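Local coordinates for beta-lactamase/D-alanine Carboxypeptidase (Yersinia pestis, PDB 3RJU), which probably acts as a serine hydrolase on beta-lactams or on D-alanine-ended peptidoglycan peptides, like beta-lactamases and penicillin-binding proteins, at residues A[160-168]-A[220-228]; A[116-124]-A[134-144]. All blocks are in the same frame, centred on the assembly; numbering follows the deposited sequence.

Contact 1: residues A[160-168]-A[220-228]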
ATOM      1  N   SER A 160     -11.041  -2.627  -3.066  1.00  8.81           N
ATOM      2  CA  SER A 160     -11.680  -2.946  -1.795  1.00  8.17           C
ATOM      3  C   SER A 160     -10.710  -2.927  -0.614  1.00  7.77           C
ATOM      4  O   SER A 160      -9.617  -3.511  -0.663  1.00  9.48           O
ATOM      5  CB  SER A 160     -12.412  -4.293  -1.876  1.00  9.73           C
ATOM      6  OG  SER A 160     -12.973  -4.623  -0.620  1.00  8.97           O
ATOM      7  N   ASN A 161     -11.115  -2.205   0.426  1.00  8.48           N
ATOM      8  CA  ASN A 161     -10.479  -2.271   1.729  1.00  8.10           C
ATOM      9  C   ASN A 161     -10.950  -3.492   2.510  1.00  9.07           C
ATOM     10  O   ASN A 161     -10.122  -4.247   3.039  1.00  9.77           O
ATOM     11  CB  ASN A 161     -10.749  -0.980   2.490  1.00  8.56           C
ATOM     12  CG  ASN A 161     -10.070   0.211   1.828  1.00  9.50           C
ATOM     13  OD1 ASN A 161      -8.969   0.079   1.299  1.00 10.65           O
ATOM     14  ND2 ASN A 161     -10.719   1.374   1.855  1.00 10.89           N
ATOM     15  N   LEU A 162     -12.270  -3.684   2.557  1.00  9.02           N
ATOM     16  CA  LEU A 162     -12.857  -4.845   3.225  1.00  8.17           C
ATOM     17  C   LEU A 162     -12.169  -6.154   2.814  1.00 10.28           C
ATOM     18  O   LEU A 162     -11.783  -6.955   3.668  1.00 10.16           O
ATOM     19  CB  LEU A 162     -14.336  -4.941   2.885  1.00  9.66           C
ATOM     20  CG  LEU A 162     -15.056  -6.192   3.376  1.00  9.93           C
ATOM     21  CD1 LEU A 162     -14.944  -6.292   4.912  1.00 10.31           C
ATOM     22  CD2 LEU A 162     -16.522  -6.165   2.914  1.00 11.94           C
ATOM     23  N   ALA A 163     -12.040  -6.384   1.511  1.00  9.64           N
ATOM     24  CA  ALA A 163     -11.443  -7.617   1.024  1.00  8.29           C
ATOM     25  C   ALA A 163     -10.010  -7.810   1.532  1.00  7.26           C
ATOM     26  O   ALA A 163      -9.599  -8.934   1.835  1.00  8.67           O
ATOM     27  CB  ALA A 163     -11.502  -7.671  -0.519  1.00  8.11           C
ATOM     28  N   TYR A 164      -9.241  -6.720   1.596  1.00  8.31           N
ATOM     29  CA  TYR A 164      -7.864  -6.788   2.061  1.00  8.13           C
ATOM     30  C   TYR A 164      -7.745  -7.059   3.566  1.00  8.98           C
ATOM     31  O   TYR A 164      -6.804  -7.726   4.006  1.00  9.32           O
ATOM     32  CB  TYR A 164      -7.068  -5.535   1.659  1.00  8.84           C
ATOM     33  CG  TYR A 164      -6.118  -5.818   0.525  1.00  8.85           C
ATOM     34  CD1 TYR A 164      -4.824  -6.246   0.780  1.00  9.52           C
ATOM     35  CD2 TYR A 164      -6.534  -5.711  -0.809  1.00  8.36           C
ATOM     36  CE1 TYR A 164      -3.945  -6.541  -0.245  1.00  9.00           C
ATOM     37  CE2 TYR A 164      -5.663  -6.010  -1.850  1.00  7.46           C
ATOM     38  CZ  TYR A 164      -4.360  -6.417  -1.556  1.00  7.89           C
ATOM     39  OH  TYR A 164      -3.479  -6.714  -2.563  1.00  8.33           O
ATOM     40  N   ASP A 165      -8.697  -6.561   4.358  1.00  7.72           N
ATOM     41  CA  ASP A 165      -8.689  -6.902   5.778  1.00  8.31           C
ATOM     42  C   ASP A 165      -9.136  -8.356   5.999  1.00  9.70           C
ATOM     43  O   ASP A 165      -8.581  -9.061   6.855  1.00  9.41           O
ATOM     44  CB  ASP A 165      -9.502  -5.883   6.569  1.00  9.57           C
ATOM     45  CG  ASP A 165      -8.846  -4.526   6.552  1.00 10.78           C
ATOM     46  OD1 ASP A 165      -7.615  -4.502   6.786  1.00  9.33           O
ATOM     47  OD2 ASP A 165      -9.534  -3.516   6.269  1.00 11.04           O
ATOM     48  N   LEU A 166     -10.107  -8.817   5.210  1.00  9.41           N
ATOM     49  CA  LEU A 166     -10.440 -10.245   5.235  1.00  8.10           C
ATOM     50  C   LEU A 166      -9.219 -11.099   4.862  1.00  8.67           C
ATOM     51  O   LEU A 166      -9.018 -12.164   5.424  1.00 10.03           O
ATOM     52  CB  LEU A 166     -11.623 -10.575   4.320  1.00  8.56           C
ATOM     53  CG  LEU A 166     -12.977 -10.012   4.786  1.00  8.78           C
ATOM     54  CD1 LEU A 166     -14.033 -10.142   3.685  1.00 10.60           C
ATOM     55  CD2 LEU A 166     -13.462 -10.682   6.079  1.00 11.09           C
ATOM     56  N   LEU A 167      -8.420 -10.637   3.906  1.00  9.30           N
ATOM     57  CA  LEU A 167      -7.196 -11.342   3.542  1.00  8.90           C
ATOM     58  C   LEU A 167      -6.250 -11.431   4.738  1.00  9.24           C
ATOM     59  O   LEU A 167      -5.702 -12.502   5.036  1.00 10.48           O
ATOM     60  CB  LEU A 167      -6.502 -10.658   2.366  1.00  7.45           C
ATOM     61  CG  LEU A 167      -5.177 -11.261   1.903  1.00  7.87           C
ATOM     62  CD1 LEU A 167      -5.316 -12.748   1.545  1.00  9.28           C
ATOM     63  CD2 LEU A 167      -4.624 -10.457   0.717  1.00  8.56           C
ATOM     64  N   ALA A 168      -6.054 -10.312   5.433  1.00 10.20           N
ATOM     65  CA  ALA A 168      -5.177 -10.316   6.604  1.00  9.42           C
ATOM     66  C   ALA A 168      -5.708 -11.295   7.633  1.00 10.09           C
ATOM     67  O   ALA A 168      -4.931 -12.043   8.219  1.00 11.43           O
ATOM     68  CB  ALA A 168      -5.064  -8.919   7.222  1.00  8.46           C
ATOM     69  N   THR A 220      -4.537   0.747  14.935  1.00 10.57           N
ATOM     70  CA  THR A 220      -5.186   0.620  13.639  1.00 10.42           C
ATOM     71  C   THR A 220      -5.235  -0.839  13.164  1.00 10.63           C
ATOM     72  O   THR A 220      -5.350  -1.121  11.955  1.00 11.35           O
ATOM     73  CB  THR A 220      -4.449   1.461  12.596  1.00 11.75           C
ATOM     74  OG1 THR A 220      -3.063   1.105  12.600  1.00 11.01           O
ATOM     75  CG2 THR A 220      -4.603   2.977  12.882  1.00 12.45           C
ATOM     76  N   VAL A 221      -5.182  -1.771  14.109  1.00 11.02           N
ATOM     77  CA  VAL A 221      -5.222  -3.184  13.757  1.00 11.30           C
ATOM     78  C   VAL A 221      -6.491  -3.564  12.964  1.00 12.17           C
ATOM     79  O   VAL A 221      -6.465  -4.500  12.155  1.00 11.71           O
ATOM     80  CB  VAL A 221      -5.059  -4.068  15.009  1.00 12.56           C
ATOM     81  CG1 VAL A 221      -5.369  -5.540  14.685  1.00 15.33           C
ATOM     82  CG2 VAL A 221      -3.660  -3.916  15.562  1.00 12.94           C
ATOM     83  N   ALA A 222      -7.587  -2.836  13.174  1.00 10.92           N
ATOM     84  CA  ALA A 222      -8.809  -3.081  12.398  1.00 12.39           C
ATOM     85  C   ALA A 222      -8.575  -3.024  10.883  1.00 12.80           C
ATOM     86  O   ALA A 222      -9.249  -3.719  10.121  1.00 13.60           O
ATOM     87  CB  ALA A 222      -9.898  -2.119  12.782  1.00 12.42           C
ATOM     88  N   ALA A 223      -7.625  -2.197  10.452  1.00 11.83           N
ATOM     89  CA  ALA A 223      -7.314  -2.070   9.030  1.00 10.84           C
ATOM     90  C   ALA A 223      -5.933  -2.667   8.718  1.00 10.30           C
ATOM     91  O   ALA A 223      -5.203  -2.174   7.855  1.00 11.12           O
ATOM     92  CB  ALA A 223      -7.376  -0.592   8.603  1.00 11.86           C
ATOM     93  N   ALA A 224      -5.592  -3.745   9.418  1.00  9.31           N
ATOM     94  CA  ALA A 224      -4.284  -4.383   9.310  1.00  9.68           C
ATOM     95  C   ALA A 224      -3.899  -4.761   7.884  1.00  8.98           C
ATOM     96  O   ALA A 224      -2.731  -4.694   7.510  1.00 10.21           O
ATOM     97  CB  ALA A 224      -4.249  -5.617  10.195  1.00 10.37           C
ATOM     98  N   GLY A 225      -4.877  -5.201   7.104  1.00  9.33           N
ATOM     99  CA  GLY A 225      -4.630  -5.607   5.738  1.00  8.36           C
ATOM    100  C   GLY A 225      -4.775  -4.506   4.699  1.00  7.93           C
ATOM    101  O   GLY A 225      -4.097  -4.549   3.660  1.00  9.86           O
ATOM    102  N   SER A 226      -5.655  -3.532   4.959  1.00  8.16           N
ATOM    103  CA  SER A 226      -6.054  -2.580   3.921  1.00  7.80           C
ATOM    104  C   SER A 226      -5.339  -1.236   4.001  1.00  7.39           C
ATOM    105  O   SER A 226      -5.117  -0.591   2.969  1.00  8.46           O
ATOM    106  CB  SER A 226      -7.569  -2.315   3.979  1.00  8.66           C
ATOM    107  OG  SER A 226      -7.920  -1.716   5.206  1.00  9.31           O
ATOM    108  N   GLY A 227      -5.024  -0.778   5.206  1.00  8.44           N
ATOM    109  CA  GLY A 227      -4.529   0.585   5.307  1.00 10.27           C
ATOM    110  C   GLY A 227      -3.937   1.124   6.589  1.00  9.01           C
ATOM    111  O   GLY A 227      -3.505   2.272   6.608  1.00  9.72           O
ATOM    112  N   GLY A 228      -3.895   0.324   7.653  1.00  8.36           N
ATOM    113  CA  GLY A 228      -3.587   0.876   8.966  1.00  8.05           C
ATOM    114  C   GLY A 228      -2.137   1.152   9.327  1.00  9.91           C
ATOM    115  O   GLY A 228      -1.865   1.726  10.376  1.00  9.97           O
TER

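Contact 2: residues A[116-124]-A[134-144]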
ATOM      1  N   SER A 116     -12.726  -9.941  -6.105  1.00  8.21           N
ATOM      2  CA  SER A 116     -13.534 -10.879  -5.326  1.00  6.84           C
ATOM      3  C   SER A 116     -15.046 -10.658  -5.440  1.00  8.88           C
ATOM      4  O   SER A 116     -15.813 -11.524  -5.036  1.00  9.66           O
ATOM      5  CB  SER A 116     -13.161 -10.799  -3.833  1.00  7.60           C
ATOM      6  OG  SER A 116     -13.638  -9.571  -3.272  1.00  9.16           O
ATOM      7  N   GLY A 117     -15.474  -9.493  -5.928  1.00  8.82           N
ATOM      8  CA  GLY A 117     -16.883  -9.173  -5.941  1.00  9.76           C
ATOM      9  C   GLY A 117     -17.393  -8.548  -4.645  1.00 10.85           C
ATOM     10  O   GLY A 117     -18.577  -8.199  -4.531  1.00 12.85           O
ATOM     11  N   LEU A 118     -16.515  -8.421  -3.655  1.00 10.24           N
ATOM     12  CA  LEU A 118     -16.913  -7.814  -2.387  1.00  9.90           C
ATOM     13  C   LEU A 118     -16.959  -6.295  -2.505  1.00 10.60           C
ATOM     14  O   LEU A 118     -16.296  -5.703  -3.369  1.00 10.67           O
ATOM     15  CB  LEU A 118     -15.944  -8.222  -1.269  1.00 10.96           C
ATOM     16  CG  LEU A 118     -15.982  -9.686  -0.847  1.00  9.97           C
ATOM     17  CD1 LEU A 118     -14.814  -9.979   0.098  1.00 11.51           C
ATOM     18  CD2 LEU A 118     -17.312 -10.020  -0.167  1.00 12.27           C
ATOM     19  N   PRO A 119     -17.744  -5.645  -1.638  1.00 11.89           N
ATOM     20  CA  PRO A 119     -17.783  -4.180  -1.718  1.00 11.07           C
ATOM     21  C   PRO A 119     -16.496  -3.548  -1.192  1.00 10.95           C
ATOM     22  O   PRO A 119     -15.674  -4.206  -0.557  1.00 11.11           O
ATOM     23  CB  PRO A 119     -18.971  -3.804  -0.828  1.00 12.53           C
ATOM     24  CG  PRO A 119     -19.070  -4.931   0.138  1.00 12.90           C
ATOM     25  CD  PRO A 119     -18.619  -6.178  -0.583  1.00 12.49           C
ATOM     26  N   ARG A 120     -16.348  -2.257  -1.448  1.00 11.79           N
ATOM     27  CA  ARG A 120     -15.133  -1.548  -1.081  1.00 11.59           C
ATOM     28  C   ARG A 120     -14.989  -1.465   0.442  1.00 11.32           C
ATOM     29  O   ARG A 120     -13.899  -1.673   0.980  1.00 11.98           O
ATOM     30  CB  ARG A 120     -15.142  -0.161  -1.715  1.00 10.70           C
ATOM     31  CG  ARG A 120     -14.015   0.757  -1.291  1.00 10.91           C
ATOM     32  CD  ARG A 120     -14.114   2.072  -2.040  1.00 12.58           C
ATOM     33  NE  ARG A 120     -13.142   3.004  -1.500  1.00 12.72           N
ATOM     34  CZ  ARG A 120     -12.119   3.523  -2.169  1.00 14.39           C
ATOM     35  NH1 ARG A 120     -11.932   3.249  -3.459  1.00 14.41           N
ATOM     36  NH2 ARG A 120     -11.292   4.342  -1.533  1.00 15.69           N
ATOM     37  N   GLU A 121     -16.094  -1.144   1.121  1.00 12.23           N
ATOM     38  CA  GLU A 121     -16.150  -1.164   2.583  1.00 12.31           C
ATOM     39  C   GLU A 121     -17.302  -2.038   3.069  1.00 13.26           C
ATOM     40  O   GLU A 121     -18.305  -2.206   2.385  1.00 14.11           O
ATOM     41  CB  GLU A 121     -16.353   0.240   3.153  1.00 14.15           C
ATOM     42  CG  GLU A 121     -15.281   1.224   2.776  1.00 17.19           C
ATOM     43  CD  GLU A 121     -13.999   1.094   3.575  1.00 18.59           C
ATOM     44  OE1 GLU A 121     -13.931   0.304   4.540  1.00 18.71           O
ATOM     45  OE2 GLU A 121     -13.045   1.809   3.235  1.00 21.41           O
ATOM     46  N   GLN A 122     -17.173  -2.578   4.271  1.00 13.28           N
ATOM     47  CA  GLN A 122     -18.344  -3.139   4.911  1.00 14.03           C
ATOM     48  C   GLN A 122     -19.404  -2.045   5.007  1.00 15.89           C
ATOM     49  O   GLN A 122     -19.123  -0.944   5.467  1.00 16.59           O
ATOM     50  CB  GLN A 122     -18.006  -3.646   6.309  1.00 13.84           C
ATOM     51  CG  GLN A 122     -19.190  -4.351   6.958  1.00 15.21           C
ATOM     52  CD  GLN A 122     -18.825  -4.965   8.283  1.00 17.76           C
ATOM     53  OE1 GLN A 122     -17.703  -5.412   8.464  1.00 19.51           O
ATOM     54  NE2 GLN A 122     -19.774  -4.997   9.215  1.00 19.60           N
ATOM     55  N   PRO A 123     -20.634  -2.339   4.562  1.00 18.38           N
ATOM     56  CA  PRO A 123     -21.705  -1.339   4.680  1.00 21.19           C
ATOM     57  C   PRO A 123     -22.170  -1.162   6.121  1.00 22.43           C
ATOM     58  O   PRO A 123     -21.871  -1.999   6.983  1.00 21.93           O
ATOM     59  CB  PRO A 123     -22.840  -1.942   3.850  1.00 22.42           C
ATOM     60  CG  PRO A 123     -22.573  -3.425   3.867  1.00 22.75           C
ATOM     61  CD  PRO A 123     -21.078  -3.578   3.901  1.00 19.42           C
ATOM     62  N   GLY A 124     -22.882  -0.068   6.378  1.00 25.70           N
ATOM     63  CA  GLY A 124     -23.629   0.086   7.609  1.00 28.76           C
ATOM     64  C   GLY A 124     -22.849   0.487   8.842  1.00 30.31           C
ATOM     65  O   GLY A 124     -23.294   0.219   9.964  1.00 32.70           O
ATOM     66  N   TRP A 134     -12.807   0.978  12.003  1.00 16.54           N
ATOM     67  CA  TRP A 134     -14.038   0.213  11.765  1.00 14.73           C
ATOM     68  C   TRP A 134     -14.107  -0.200  10.284  1.00 14.27           C
ATOM     69  O   TRP A 134     -13.776   0.612   9.416  1.00 16.26           O
ATOM     70  CB  TRP A 134     -15.277   1.059  12.119  1.00 17.26           C
ATOM     71  CG  TRP A 134     -16.551   0.245  12.070  1.00 18.89           C
ATOM     72  CD1 TRP A 134     -17.196  -0.334  13.128  1.00 19.85           C
ATOM     73  CD2 TRP A 134     -17.301  -0.116  10.897  1.00 18.60           C
ATOM     74  NE1 TRP A 134     -18.299  -1.021  12.687  1.00 20.79           N
ATOM     75  CE2 TRP A 134     -18.384  -0.908  11.322  1.00 19.37           C
ATOM     76  CE3 TRP A 134     -17.157   0.152   9.528  1.00 18.50           C
ATOM     77  CZ2 TRP A 134     -19.327  -1.431  10.429  1.00 19.93           C
ATOM     78  CZ3 TRP A 134     -18.076  -0.377   8.646  1.00 19.20           C
ATOM     79  CH2 TRP A 134     -19.157  -1.153   9.098  1.00 19.89           C
ATOM     80  N   PRO A 135     -14.541  -1.442   9.984  1.00 12.88           N
ATOM     81  CA  PRO A 135     -15.017  -2.484  10.904  1.00 13.54           C
ATOM     82  C   PRO A 135     -13.869  -3.208  11.584  1.00 13.67           C
ATOM     83  O   PRO A 135     -12.747  -3.252  11.050  1.00 13.40           O
ATOM     84  CB  PRO A 135     -15.738  -3.468   9.973  1.00 14.02           C
ATOM     85  CG  PRO A 135     -14.990  -3.334   8.649  1.00 13.60           C
ATOM     86  CD  PRO A 135     -14.687  -1.843   8.570  1.00 13.13           C
ATOM     87  N   THR A 136     -14.151  -3.786  12.750  1.00 13.87           N
ATOM     88  CA  THR A 136     -13.187  -4.671  13.381  1.00 13.97           C
ATOM     89  C   THR A 136     -13.238  -6.028  12.711  1.00 14.47           C
ATOM     90  O   THR A 136     -14.138  -6.294  11.906  1.00 13.30           O
ATOM     91  CB  THR A 136     -13.488  -4.856  14.868  1.00 16.49           C
ATOM     92  OG1 THR A 136     -14.706  -5.607  15.016  1.00 16.85           O
ATOM     93  CG2 THR A 136     -13.623  -3.496  15.559  1.00 18.62           C
ATOM     94  N   LYS A 137     -12.277  -6.886  13.041  1.00 14.97           N
ATOM     95  CA  LYS A 137     -12.302  -8.266  12.559  1.00 14.05           C
ATOM     96  C   LYS A 137     -13.633  -8.958  12.898  1.00 14.26           C
ATOM     97  O   LYS A 137     -14.276  -9.550  12.029  1.00 14.43           O
ATOM     98  CB  LYS A 137     -11.140  -9.082  13.131  1.00 14.21           C
ATOM     99  CG  LYS A 137     -11.149 -10.528  12.654  1.00 18.39           C
ATOM    100  CD  LYS A 137      -9.973 -11.310  13.211  1.00 24.43           C
ATOM    101  CE  LYS A 137     -10.121 -11.547  14.705  1.00 30.12           C
ATOM    102  NZ  LYS A 137      -9.176 -12.601  15.187  1.00 33.79           N
ATOM    103  N   ASP A 138     -14.049  -8.902  14.161  1.00 13.33           N
ATOM    104  CA  ASP A 138     -15.326  -9.520  14.512  1.00 17.15           C
ATOM    105  C   ASP A 138     -16.483  -8.915  13.708  1.00 16.70           C
ATOM    106  O   ASP A 138     -17.369  -9.641  13.272  1.00 17.14           O
ATOM    107  CB  ASP A 138     -15.617  -9.419  16.009  1.00 20.54           C
ATOM    108  CG  ASP A 138     -14.742 -10.340  16.842  1.00 25.89           C
ATOM    109  OD1 ASP A 138     -14.090 -11.244  16.268  1.00 27.91           O
ATOM    110  OD2 ASP A 138     -14.719 -10.162  18.083  1.00 27.76           O
ATOM    111  N   ASN A 139     -16.493  -7.593  13.520  1.00 15.33           N
ATOM    112  CA  ASN A 139     -17.556  -6.984  12.712  1.00 17.29           C
ATOM    113  C   ASN A 139     -17.570  -7.583  11.304  1.00 16.37           C
ATOM    114  O   ASN A 139     -18.638  -7.881  10.751  1.00 16.05           O
ATOM    115  CB  ASN A 139     -17.374  -5.474  12.542  1.00 18.03           C
ATOM    116  CG  ASN A 139     -17.458  -4.692  13.839  1.00 19.66           C
ATOM    117  OD1 ASN A 139     -16.839  -3.639  13.951  1.00 20.94           O
ATOM    118  ND2 ASN A 139     -18.226  -5.184  14.811  1.00 21.01           N
ATOM    119  N   ARG A 140     -16.384  -7.722  10.711  1.00 14.84           N
ATOM    120  CA  ARG A 140     -16.278  -8.216   9.336  1.00 14.16           C
ATOM    121  C   ARG A 140     -16.892  -9.595   9.176  1.00 14.89           C
ATOM    122  O   ARG A 140     -17.649  -9.851   8.230  1.00 14.66           O
ATOM    123  CB  ARG A 140     -14.814  -8.283   8.874  1.00 13.41           C
ATOM    124  CG  ARG A 140     -14.199  -6.950   8.604  1.00 13.49           C
ATOM    125  CD  ARG A 140     -12.873  -7.127   7.903  1.00 12.54           C
ATOM    126  NE  ARG A 140     -11.762  -7.625   8.715  1.00 12.77           N
ATOM    127  CZ  ARG A 140     -11.022  -6.869   9.530  1.00 12.33           C
ATOM    128  NH1 ARG A 140     -11.329  -5.589   9.724  1.00 11.82           N
ATOM    129  NH2 ARG A 140      -9.984  -7.389  10.171  1.00 12.16           N
ATOM    130  N   TRP A 141     -16.544 -10.494  10.086  1.00 15.98           N
ATOM    131  CA  TRP A 141     -17.000 -11.869   9.966  1.00 16.46           C
ATOM    132  C   TRP A 141     -18.473 -12.029  10.326  1.00 18.52           C
ATOM    133  O   TRP A 141     -19.154 -12.872   9.753  1.00 19.03           O
ATOM    134  CB  TRP A 141     -16.068 -12.828  10.716  1.00 14.93           C
ATOM    135  CG  TRP A 141     -14.787 -12.907   9.978  1.00 13.80           C
ATOM    136  CD1 TRP A 141     -13.710 -12.065  10.102  1.00 13.56           C
ATOM    137  CD2 TRP A 141     -14.455 -13.831   8.928  1.00 14.27           C
ATOM    138  NE1 TRP A 141     -12.728 -12.423   9.209  1.00 13.41           N
ATOM    139  CE2 TRP A 141     -13.159 -13.497   8.474  1.00 14.00           C
ATOM    140  CE3 TRP A 141     -15.130 -14.900   8.324  1.00 16.13           C
ATOM    141  CZ2 TRP A 141     -12.509 -14.215   7.464  1.00 14.62           C
ATOM    142  CZ3 TRP A 141     -14.485 -15.612   7.317  1.00 15.35           C
ATOM    143  CH2 TRP A 141     -13.196 -15.255   6.887  1.00 15.05           C
ATOM    144  N   GLN A 142     -18.968 -11.185  11.231  1.00 19.61           N
ATOM    145  CA  GLN A 142     -20.391 -11.149  11.535  1.00 22.49           C
ATOM    146  C   GLN A 142     -21.190 -10.696  10.300  1.00 19.94           C
ATOM    147  O   GLN A 142     -22.233 -11.264   9.986  1.00 21.07           O
ATOM    148  CB  GLN A 142     -20.658 -10.250  12.747  1.00 26.54           C
ATOM    149  CG  GLN A 142     -22.097 -10.239  13.220  1.00 32.06           C
ATOM    150  CD  GLN A 142     -22.605 -11.625  13.606  1.00 36.08           C
ATOM    151  OE1 GLN A 142     -21.871 -12.442  14.179  1.00 36.33           O
ATOM    152  NE2 GLN A 142     -23.871 -11.900  13.279  1.00 38.61           N
ATOM    153  N   TRP A 143     -20.678  -9.698   9.584  1.00 17.67           N
ATOM    154  CA  TRP A 143     -21.309  -9.236   8.351  1.00 17.07           C
ATOM    155  C   TRP A 143     -21.190 -10.272   7.238  1.00 18.50           C
ATOM    156  O   TRP A 143     -22.147 -10.535   6.526  1.00 19.17           O
ATOM    157  CB  TRP A 143     -20.682  -7.915   7.876  1.00 17.41           C
ATOM    158  CG  TRP A 143     -21.204  -7.466   6.539  1.00 18.31           C
ATOM    159  CD1 TRP A 143     -22.331  -6.713   6.306  1.00 19.82           C
ATOM    160  CD2 TRP A 143     -20.637  -7.747   5.246  1.00 18.90           C
ATOM    161  NE1 TRP A 143     -22.495  -6.509   4.947  1.00 21.01           N
ATOM    162  CE2 TRP A 143     -21.469  -7.130   4.278  1.00 20.25           C
ATOM    163  CE3 TRP A 143     -19.505  -8.453   4.814  1.00 18.16           C
ATOM    164  CZ2 TRP A 143     -21.214  -7.210   2.909  1.00 21.12           C
ATOM    165  CZ3 TRP A 143     -19.251  -8.530   3.440  1.00 19.45           C
ATOM    166  CH2 TRP A 143     -20.099  -7.901   2.509  1.00 21.04           C
ATOM    167  N   LEU A 144     -20.010 -10.855   7.083  1.00 19.91           N
ATOM    168  CA  LEU A 144     -19.745 -11.717   5.933  1.00 20.33           C
ATOM    169  C   LEU A 144     -20.679 -12.935   5.941  1.00 22.38           C
ATOM    170  O   LEU A 144     -21.176 -13.380   4.898  1.00 23.04           O
ATOM    171  CB  LEU A 144     -18.266 -12.137   5.927  1.00 18.73           C
ATOM    172  CG  LEU A 144     -17.767 -12.919   4.717  1.00 19.33           C
ATOM    173  CD1 LEU A 144     -17.899 -12.104   3.430  1.00 19.21           C
ATOM    174  CD2 LEU A 144     -16.334 -13.355   4.947  1.00 18.32           C
TER
HETATM  175  O   HOH W   1     -14.503   1.404   6.988  1.00 21.46           O
HETATM  176  O   HOH W   2     -21.020  -6.633  11.841  1.00 27.33           O

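Contact 1: residues A[160-168]-A[220-228]
Asp165 of helix 162-175 reaches across to the loop 220-228 and grips it with both carboxylate oxygens. Its CB lies alongside the carbonyl of Ala222, Asp165 CB to Ala222 O 4.2 Å. From there CG, set beside the backbone N and anti to the carbonyl carbon (chi1 -67°), carries the carboxylate up to the turn at Gly225 and Ser226. OD1 accepts twice. Gly225 N comes in nearly along the C-O axis, 2.8 Å from Asp165 OD1, while Ser226 N stands above the carboxylate plane, 45° out of it. Both bonds are bent. On its syn side the other oxygen takes the serine hydroxyl, Ser226 OG to Asp165 OD2 2.6 Å. Three donors thus hold this buried acid, probably as a carboxylate. Ser226 can answer with OG and its own N together because OG sits between the backbone N and the carbonyl carbon (chi1 63°).

The contact lies beside the presumed active site of the serine beta-lactamase fold, where the SxxK lysine appears to be Lys65: Asn161 OD1 and Ser226 O both accept from Lys65 NZ, and the two segments thus meet at that amine. Here Asn161 CB and Ser226 CB touch at 3.8 Å.

At Gly225 the backbones come close. Without a side chain, this residue lets Gly225 CA approach Tyr164 O at 3.5 Å in a CA-H...O contact, and Ala168 CB packs on Gly225 CA at 3.7 Å. Tyr164 CD1 lies 3.4 Å from Gly225 O, obliquely to the ring, while the tyrosine hydroxyl leads away to Ala112 O and Ser69 OG.

Contact 2: residues A[116-124]-A[134-144]
Gln122 pushes its whole side chain between Trp134, Pro135 and Trp143, and this is the tight part of the contact. CG stands anti to the backbone N (chi1 -175°) and the chain beyond it is extended, which drives the amide down to the first turns of helix 137-144. On the way Gln122 CG lies over one face of the Trp143 indole, a CH-pi contact 4.0 Å from the centroid of the five-membered ring and 20° off its normal. The amide plane continues at only 22° to that ring, with Gln122 NE2 3.3 Å from Trp143 CB. Gln122 OE1 is lodged against carbon, 3.1 Å from Pro135 CB and close to Arg140 CA. Pro123 adds to the same face of Trp143, its CD lying over the rim of the ring near NE1 and CE2. Trp134, joined to Pro135 by a cis peptide, turns its six-membered edge to the loop: Gln122 O lies 3.4 Å from Trp134 CZ3 and Pro123 O 3.5 Å from Trp134 CH2, both near the ring plane.

Looser places at two separate points are bridged by water. One molecule donates to Glu121 OE1 and to Trp134 O; another donates to Asn139 O and accepts a weak bond from Gln122 NE2. At the rim Pro123 and Gly124 are exposed to solvent, although the Pro123 ring still covers Trp143. Towards the other end Pro119 CD meets Trp143 CH2 at 3.8 Å, and Leu118 CD2 reaches the edge of the same ring and Leu144 CD1.

Thr136 and Asn139 close the helix start with a capping box. Helix 137-144 then rests on helix 162-175, Trp143 on Leu162 and Arg140 in a salt bridge with Asp169, while Leu118 bridges to Leu166 and to Leu111 of helix 108-113.

Contacts 1 and 2 share one corner of the fold, their centres about 10 Å apart, and follow each other along the chain. Loop 116-124 is tied to the turn leading into helix 162-175 by probable hydrogen bonds from Ser160 OG to Pro119 O and from Asn161 ND2 to Glu121 OE2, each 2.7 Å. Arg140 of contact 2 packs CZ against Asp165 CB of contact 1 at 3.5 Å and donates through NH1 to Ala222 O, so it touches both sides of contact 1. Bound citrate, probably from the crystallisation liquor, may mark a pocket beside the presumed active site: it lies about 5 Å from the Asn161 side chain and bonds Arg120 NH2.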